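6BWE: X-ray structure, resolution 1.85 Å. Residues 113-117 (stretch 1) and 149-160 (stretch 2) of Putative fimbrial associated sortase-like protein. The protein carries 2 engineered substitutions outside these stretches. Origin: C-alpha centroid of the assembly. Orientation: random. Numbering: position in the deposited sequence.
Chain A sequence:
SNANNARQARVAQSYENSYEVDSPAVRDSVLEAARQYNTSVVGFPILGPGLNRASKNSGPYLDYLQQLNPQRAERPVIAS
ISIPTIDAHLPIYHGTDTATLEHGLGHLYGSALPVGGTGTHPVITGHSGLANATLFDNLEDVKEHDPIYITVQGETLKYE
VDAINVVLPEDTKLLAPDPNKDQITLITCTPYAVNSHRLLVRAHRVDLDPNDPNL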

# COMPACT_ATOMS: atom_id res chain seq x y z
N LEU A 113 8.54 -4.12 -5.88
CA LEU A 113 9.62 -5.06 -6.15
C LEU A 113 10.76 -4.35 -6.89
O LEU A 113 10.51 -3.40 -7.64
CB LEU A 113 9.08 -6.18 -7.04
CG LEU A 113 8.05 -7.12 -6.44
CD1 LEU A 113 7.45 -7.94 -7.57
CD2 LEU A 113 8.68 -8.01 -5.38
N PRO A 114 12.03 -4.79 -6.67
CA PRO A 114 13.15 -3.96 -7.13
C PRO A 114 13.51 -4.25 -8.58
O PRO A 114 14.54 -4.84 -8.86
CB PRO A 114 14.26 -4.32 -6.15
CG PRO A 114 14.01 -5.76 -5.84
CD PRO A 114 12.49 -5.78 -5.68
N VAL A 115 12.61 -3.82 -9.48
CA VAL A 115 12.77 -3.94 -10.93
C VAL A 115 12.84 -2.56 -11.61
O VAL A 115 12.81 -2.49 -12.82
CB VAL A 115 11.69 -4.82 -11.56
CG1 VAL A 115 11.86 -6.25 -11.09
CG2 VAL A 115 10.27 -4.31 -11.25
N GLY A 116 12.94 -1.48 -10.82
CA GLY A 116 13.04 -0.12 -11.35
C GLY A 116 11.70 0.41 -11.84
O GLY A 116 10.69 -0.33 -11.86
N GLY A 117 11.67 1.69 -12.20
CA GLY A 117 10.49 2.35 -12.71
C GLY A 117 10.27 3.63 -11.95
O GLY A 117 10.44 3.70 -10.72
N TYR A 149 24.15 -1.69 -6.70
CA TYR A 149 23.76 -2.43 -7.91
C TYR A 149 22.76 -3.54 -7.56
O TYR A 149 23.06 -4.37 -6.71
CB TYR A 149 24.97 -3.06 -8.58
CG TYR A 149 26.06 -2.05 -8.94
CD1 TYR A 149 26.11 -1.47 -10.19
CD2 TYR A 149 26.98 -1.65 -7.99
CE1 TYR A 149 27.12 -0.56 -10.53
CE2 TYR A 149 27.98 -0.73 -8.30
CZ TYR A 149 28.04 -0.18 -9.57
OH TYR A 149 29.02 0.76 -9.85
N ILE A 150 21.62 -3.58 -8.25
CA ILE A 150 20.64 -4.62 -8.03
C ILE A 150 20.64 -5.48 -9.28
O ILE A 150 20.49 -4.95 -10.38
CB ILE A 150 19.23 -4.06 -7.76
CG1 ILE A 150 19.24 -3.37 -6.39
CG2 ILE A 150 18.22 -5.21 -7.75
CD1 ILE A 150 17.98 -2.62 -6.08
N THR A 151 20.82 -6.78 -9.11
CA THR A 151 20.71 -7.70 -10.22
C THR A 151 19.43 -8.49 -10.06
O THR A 151 19.20 -9.09 -9.03
CB THR A 151 21.93 -8.61 -10.31
OG1 THR A 151 23.12 -7.79 -10.42
CG2 THR A 151 21.86 -9.49 -11.53
N VAL A 152 18.61 -8.49 -11.11
CA VAL A 152 17.30 -9.14 -11.05
C VAL A 152 16.98 -9.66 -12.45
O VAL A 152 17.11 -8.93 -13.45
CB VAL A 152 16.22 -8.18 -10.47
CG1 VAL A 152 16.15 -6.85 -11.22
CG2 VAL A 152 14.87 -8.84 -10.39
N GLN A 153 16.63 -10.94 -12.53
CA GLN A 153 16.37 -11.62 -13.81
C GLN A 153 17.38 -11.30 -14.90
O GLN A 153 17.03 -11.02 -16.04
CB GLN A 153 14.97 -11.25 -14.28
CG GLN A 153 13.90 -11.75 -13.30
CD GLN A 153 13.80 -13.25 -13.25
OE1 GLN A 153 13.55 -13.87 -14.27
NE2 GLN A 153 13.93 -13.85 -12.06
N GLY A 154 18.65 -11.31 -14.52
CA GLY A 154 19.74 -11.11 -15.46
C GLY A 154 20.13 -9.66 -15.71
O GLY A 154 21.15 -9.39 -16.33
N GLU A 155 19.32 -8.71 -15.27
CA GLU A 155 19.57 -7.31 -15.61
C GLU A 155 20.18 -6.64 -14.37
O GLU A 155 19.89 -7.06 -13.26
CB GLU A 155 18.24 -6.70 -16.05
CG GLU A 155 17.76 -5.45 -15.35
CD GLU A 155 16.35 -5.10 -15.76
OE1 GLU A 155 15.49 -4.94 -14.86
OE2 GLU A 155 16.10 -5.03 -16.99
N THR A 156 21.01 -5.61 -14.56
CA THR A 156 21.58 -4.92 -13.45
C THR A 156 21.11 -3.46 -13.46
O THR A 156 21.17 -2.79 -14.49
CB THR A 156 23.10 -5.05 -13.43
OG1 THR A 156 23.42 -6.43 -13.26
CG2 THR A 156 23.70 -4.29 -12.23
N LEU A 157 20.64 -3.00 -12.30
CA LEU A 157 20.17 -1.63 -12.11
C LEU A 157 21.15 -0.94 -11.16
O LEU A 157 21.53 -1.52 -10.15
CB LEU A 157 18.77 -1.62 -11.48
CG LEU A 157 17.72 -2.61 -11.97
CD1 LEU A 157 16.39 -2.41 -11.24
CD2 LEU A 157 17.53 -2.44 -13.44
N LYS A 158 21.50 0.31 -11.46
CA LYS A 158 22.43 1.06 -10.66
C LYS A 158 21.69 2.19 -9.97
O LYS A 158 20.87 2.88 -10.57
CB LYS A 158 23.59 1.59 -11.51
CG LYS A 158 24.68 2.28 -10.70
CD LYS A 158 25.82 2.78 -11.61
CE LYS A 158 26.88 3.49 -10.78
NZ LYS A 158 28.00 4.04 -11.59
N TYR A 159 21.96 2.33 -8.68
CA TYR A 159 21.42 3.41 -7.88
C TYR A 159 22.58 4.15 -7.24
O TYR A 159 23.66 3.57 -7.06
CB TYR A 159 20.49 2.84 -6.80
CG TYR A 159 19.21 2.32 -7.41
CD1 TYR A 159 18.07 3.12 -7.43
CD2 TYR A 159 19.15 1.05 -8.01
CE1 TYR A 159 16.90 2.68 -8.04
CE2 TYR A 159 17.98 0.60 -8.63
CZ TYR A 159 16.87 1.42 -8.63
OH TYR A 159 15.70 1.04 -9.24
N GLU A 160 22.35 5.40 -6.88
CA GLU A 160 23.36 6.21 -6.21
C GLU A 160 22.78 6.83 -4.93
O GLU A 160 21.72 7.43 -4.97
CB GLU A 160 23.86 7.27 -7.21
CG GLU A 160 24.55 8.45 -6.60
CD GLU A 160 25.06 9.44 -7.65
OE1 GLU A 160 25.42 9.02 -8.78
OE2 GLU A 160 25.10 10.63 -7.31
O HOH W 1 13.69 -3.28 -15.23
O HOH W 2 14.12 -1.01 -8.20

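The carbonyl oxygen of Pro114 is buried here without a hydrogen-bonding partner anywhere in the model; three methyl groups of stretch 2 lie close to it instead, with Pro114 O lying 3.5 Å from Val152 CG1 and 3.9 Å from both Ile150 CG2 and Leu157 CD1. No direct hydrogen bond joins the two stretches, so apolar packing and two bridging waters link them.

The 149-160 stretch is a β-hairpin, its strands joined by a type I' turn from Val152 to Glu155. Alternation along the strands directs Ile150, Val152, Leu157 and Tyr159 toward the irregular segment 113-117. The branched aliphatic residues suit this buried surface: Ile150 CD1 meets Pro114 CB at 4.1 Å, and Val152 CG2 meets Val115 CG1 at 4.0 Å, although the CA-to-CB bond of Val115 points away. Leu157 CD1 packs against backbone, 3.6 Å from Gly116 N.

Gly116 has a positive phi, which favours glycine, and a β-carbon there would lie only 3.5 Å from Leu157 CD1. Tyr159 OH also approaches this glycine, 3.6 Å from Gly116 CA. One water accepts from Gly116 N (2.9 Å) and donates to Tyr159 OH (2.8 Å). Another lies 2.7 Å from Val115 O and 2.5 Å from Glu155 OE1, linking two acceptors that cannot bond each other directly.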